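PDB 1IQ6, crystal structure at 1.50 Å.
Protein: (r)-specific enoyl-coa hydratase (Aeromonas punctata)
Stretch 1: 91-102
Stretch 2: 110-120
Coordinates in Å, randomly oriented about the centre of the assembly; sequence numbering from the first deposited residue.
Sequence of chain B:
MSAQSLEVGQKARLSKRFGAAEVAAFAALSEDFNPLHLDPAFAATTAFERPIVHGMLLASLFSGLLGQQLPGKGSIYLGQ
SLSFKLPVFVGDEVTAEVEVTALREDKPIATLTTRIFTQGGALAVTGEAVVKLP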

# COMPACT_ATOMS: atom_id res chain seq x y z
N GLY B 91 -1.08 -17.76 4.31
CA GLY B 91 -1.32 -19.00 3.60
C GLY B 91 -2.69 -19.08 2.96
O GLY B 91 -2.90 -19.87 2.04
N ASP B 92 -3.63 -18.26 3.43
CA ASP B 92 -4.97 -18.27 2.86
C ASP B 92 -5.03 -17.45 1.58
O ASP B 92 -4.23 -16.55 1.37
CB ASP B 92 -5.98 -17.71 3.87
CG ASP B 92 -6.26 -18.68 5.01
OD1 ASP B 92 -6.97 -18.29 5.96
OD2 ASP B 92 -5.77 -19.83 4.96
N GLU B 93 -5.99 -17.80 0.72
CA GLU B 93 -6.16 -17.09 -0.54
C GLU B 93 -7.07 -15.89 -0.37
O GLU B 93 -7.91 -15.85 0.53
CB GLU B 93 -6.75 -18.05 -1.58
CG GLU B 93 -7.09 -17.41 -2.92
CD GLU B 93 -7.70 -18.39 -3.90
OE1 GLU B 93 -6.94 -19.05 -4.64
OE2 GLU B 93 -8.94 -18.52 -3.91
N VAL B 94 -6.86 -14.88 -1.21
CA VAL B 94 -7.70 -13.69 -1.21
C VAL B 94 -8.04 -13.38 -2.66
O VAL B 94 -7.39 -13.87 -3.59
CB VAL B 94 -7.01 -12.44 -0.62
CG1 VAL B 94 -6.61 -12.70 0.82
CG2 VAL B 94 -5.80 -12.05 -1.47
N THR B 95 -9.07 -12.56 -2.85
CA THR B 95 -9.47 -12.14 -4.18
C THR B 95 -9.51 -10.62 -4.18
O THR B 95 -10.15 -10.01 -3.32
CB THR B 95 -10.86 -12.70 -4.55
OG1 THR B 95 -10.82 -14.14 -4.55
CG2 THR B 95 -11.28 -12.22 -5.94
N ALA B 96 -8.78 -10.01 -5.11
CA ALA B 96 -8.74 -8.56 -5.24
C ALA B 96 -9.68 -8.21 -6.38
O ALA B 96 -9.67 -8.88 -7.42
CB ALA B 96 -7.32 -8.10 -5.56
N GLU B 97 -10.50 -7.19 -6.18
CA GLU B 97 -11.48 -6.78 -7.20
C GLU B 97 -11.51 -5.27 -7.37
O GLU B 97 -11.53 -4.53 -6.39
CB GLU B 97 -12.88 -7.26 -6.79
CG GLU B 97 -13.00 -8.77 -6.60
CD GLU B 97 -14.36 -9.23 -6.09
OE1 GLU B 97 -14.49 -10.44 -5.79
OE2 GLU B 97 -15.29 -8.40 -6.00
N VAL B 98 -11.49 -4.82 -8.62
CA VAL B 98 -11.58 -3.39 -8.91
C VAL B 98 -12.72 -3.19 -9.91
O VAL B 98 -13.01 -4.07 -10.72
CB VAL B 98 -10.26 -2.80 -9.51
CG1 VAL B 98 -9.10 -3.05 -8.55
CG2 VAL B 98 -9.99 -3.37 -10.89
N GLU B 99 -13.37 -2.04 -9.82
CA GLU B 99 -14.46 -1.71 -10.72
C GLU B 99 -14.48 -0.21 -10.98
O GLU B 99 -14.39 0.58 -10.04
CB GLU B 99 -15.81 -2.14 -10.13
CG GLU B 99 -17.00 -1.63 -10.93
CD GLU B 99 -18.33 -2.16 -10.44
OE1 GLU B 99 -19.37 -1.73 -11.00
OE2 GLU B 99 -18.36 -3.00 -9.51
N VAL B 100 -14.60 0.17 -12.25
CA VAL B 100 -14.64 1.59 -12.60
C VAL B 100 -15.97 2.17 -12.14
O VAL B 100 -17.04 1.66 -12.49
CB VAL B 100 -14.51 1.80 -14.12
CG1 VAL B 100 -14.59 3.28 -14.44
CG2 VAL B 100 -13.20 1.20 -14.62
N THR B 101 -15.91 3.25 -11.35
CA THR B 101 -17.13 3.88 -10.86
C THR B 101 -17.34 5.28 -11.43
O THR B 101 -18.45 5.81 -11.39
CB THR B 101 -17.14 3.98 -9.32
OG1 THR B 101 -16.03 4.77 -8.88
CG2 THR B 101 -17.08 2.60 -8.70
N ALA B 102 -16.28 5.88 -11.95
CA ALA B 102 -16.39 7.22 -12.52
C ALA B 102 -15.25 7.54 -13.48
O ALA B 102 -14.12 7.12 -13.28
CB ALA B 102 -16.44 8.26 -11.40
N ALA B 110 -9.73 8.25 -13.76
CA ALA B 110 -10.78 7.29 -13.42
C ALA B 110 -10.76 6.99 -11.94
O ALA B 110 -9.71 7.04 -11.29
CB ALA B 110 -10.58 5.99 -14.20
N THR B 111 -11.94 6.72 -11.39
CA THR B 111 -12.05 6.34 -9.99
C THR B 111 -12.56 4.91 -9.99
O THR B 111 -13.45 4.56 -10.78
CB THR B 111 -13.03 7.25 -9.22
OG1 THR B 111 -12.53 8.59 -9.23
CG2 THR B 111 -13.17 6.78 -7.77
N LEU B 112 -11.99 4.07 -9.13
CA LEU B 112 -12.40 2.68 -9.05
C LEU B 112 -12.55 2.22 -7.61
O LEU B 112 -11.79 2.64 -6.74
CB LEU B 112 -11.36 1.77 -9.73
CG LEU B 112 -10.97 2.04 -11.19
CD1 LEU B 112 -9.80 3.00 -11.23
CD2 LEU B 112 -10.61 0.72 -11.89
N THR B 113 -13.54 1.38 -7.36
CA THR B 113 -13.72 0.82 -6.03
C THR B 113 -12.76 -0.37 -6.00
O THR B 113 -12.70 -1.16 -6.95
CB THR B 113 -15.18 0.39 -5.79
OG1 THR B 113 -15.98 1.56 -5.56
CG2 THR B 113 -15.29 -0.54 -4.59
N THR B 114 -12.00 -0.47 -4.92
CA THR B 114 -11.00 -1.52 -4.75
C THR B 114 -11.28 -2.34 -3.50
O THR B 114 -11.30 -1.79 -2.39
CB THR B 114 -9.61 -0.88 -4.65
OG1 THR B 114 -9.59 0.04 -3.56
CG2 THR B 114 -9.29 -0.11 -5.93
N ARG B 115 -11.49 -3.64 -3.67
CA ARG B 115 -11.80 -4.52 -2.55
C ARG B 115 -11.00 -5.80 -2.51
O ARG B 115 -10.64 -6.35 -3.54
CB ARG B 115 -13.29 -4.87 -2.59
CG ARG B 115 -14.17 -3.65 -2.46
CD ARG B 115 -15.65 -3.93 -2.53
NE ARG B 115 -16.37 -2.70 -2.20
CZ ARG B 115 -17.66 -2.49 -2.42
NH1 ARG B 115 -18.20 -1.33 -2.08
NH2 ARG B 115 -18.41 -3.43 -2.98
N ILE B 116 -10.72 -6.26 -1.29
CA ILE B 116 -10.02 -7.53 -1.07
C ILE B 116 -10.98 -8.38 -0.26
O ILE B 116 -11.48 -7.94 0.78
CB ILE B 116 -8.73 -7.37 -0.23
CG1 ILE B 116 -7.70 -6.49 -0.94
CG2 ILE B 116 -8.14 -8.76 0.06
CD1 ILE B 116 -7.12 -7.11 -2.20
N PHE B 117 -11.26 -9.59 -0.75
CA PHE B 117 -12.14 -10.51 -0.04
C PHE B 117 -11.34 -11.70 0.46
O PHE B 117 -10.42 -12.16 -0.21
CB PHE B 117 -13.26 -11.03 -0.96
CG PHE B 117 -14.36 -10.04 -1.20
CD1 PHE B 117 -14.29 -9.14 -2.26
CD2 PHE B 117 -15.46 -9.98 -0.34
CE1 PHE B 117 -15.29 -8.19 -2.46
CE2 PHE B 117 -16.47 -9.03 -0.54
CZ PHE B 117 -16.37 -8.14 -1.60
N THR B 118 -11.70 -12.18 1.64
CA THR B 118 -11.03 -13.33 2.23
C THR B 118 -11.41 -14.59 1.48
O THR B 118 -12.28 -14.57 0.61
CB THR B 118 -11.45 -13.53 3.69
OG1 THR B 118 -12.84 -13.86 3.73
CG2 THR B 118 -11.19 -12.27 4.50
N GLN B 119 -10.76 -15.68 1.84
CA GLN B 119 -11.03 -16.97 1.23
C GLN B 119 -12.49 -17.36 1.49
O GLN B 119 -13.12 -18.02 0.67
CB GLN B 119 -10.08 -18.00 1.85
CG GLN B 119 -10.12 -19.38 1.24
CD GLN B 119 -8.97 -20.22 1.74
OE1 GLN B 119 -7.81 -19.92 1.48
NE2 GLN B 119 -9.29 -21.28 2.48
N GLY B 120 -13.02 -16.91 2.63
CA GLY B 120 -14.39 -17.21 3.00
C GLY B 120 -15.43 -16.27 2.40
O GLY B 120 -16.62 -16.40 2.68
O HOH W 1 -6.15 -22.22 3.25
O HOH W 2 -8.35 -15.01 3.26
O HOH W 3 -11.21 -15.00 -1.96
O HOH W 4 -15.26 4.28 -6.44

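The two stretches pair as antiparallel strands, burying 887 Å² between them. A110 CA lies 3.3 Å from A102 O. T111 faces a beta bulge at T101 in stretch 1. T111 N donates to A102 O (2.9 Å), while T111 O accepts from T101 N (2.8 Å) and, weakly, from A102 N (3.3 Å). One carbonyl thus serves two successive amides where the register shifts by one. L112 points to the face it shares with V98, V100, T114 and I116, where its CD2 packs on V100 CG2 at 3.8 Å; a branched apolar side chain suits this place. T113 pairs with E99 through two backbone hydrogen bonds, T113 N to E99 O (2.9 Å) and E99 N to T113 O (3.1 Å). T113 OG1 shares water 4 with T101 OG1, at 2.9 and 2.6 Å. T114 is buried opposite V98, with CG2 3.9 Å from V98 CG1. R115 pairs with E97: E97 N to R115 O is 2.8 Å and R115 N to E97 O is 2.9 Å. I116 spans two neighbours, with CD1 3.5 Å from A96 CB and CG2 3.9 Å from V94 CB. F117 N donates to T95 O (2.8 Å). Its ring lies on the face shared by T95 and E97, with T95 O at its edge; CE1 is 3.5 Å from E97 OE2. T118 O accepts from water 3, which also binds T95 OG1. Q119 OE1 reaches back to accept from E93 N (2.9 Å), extending the pairing with a side chain.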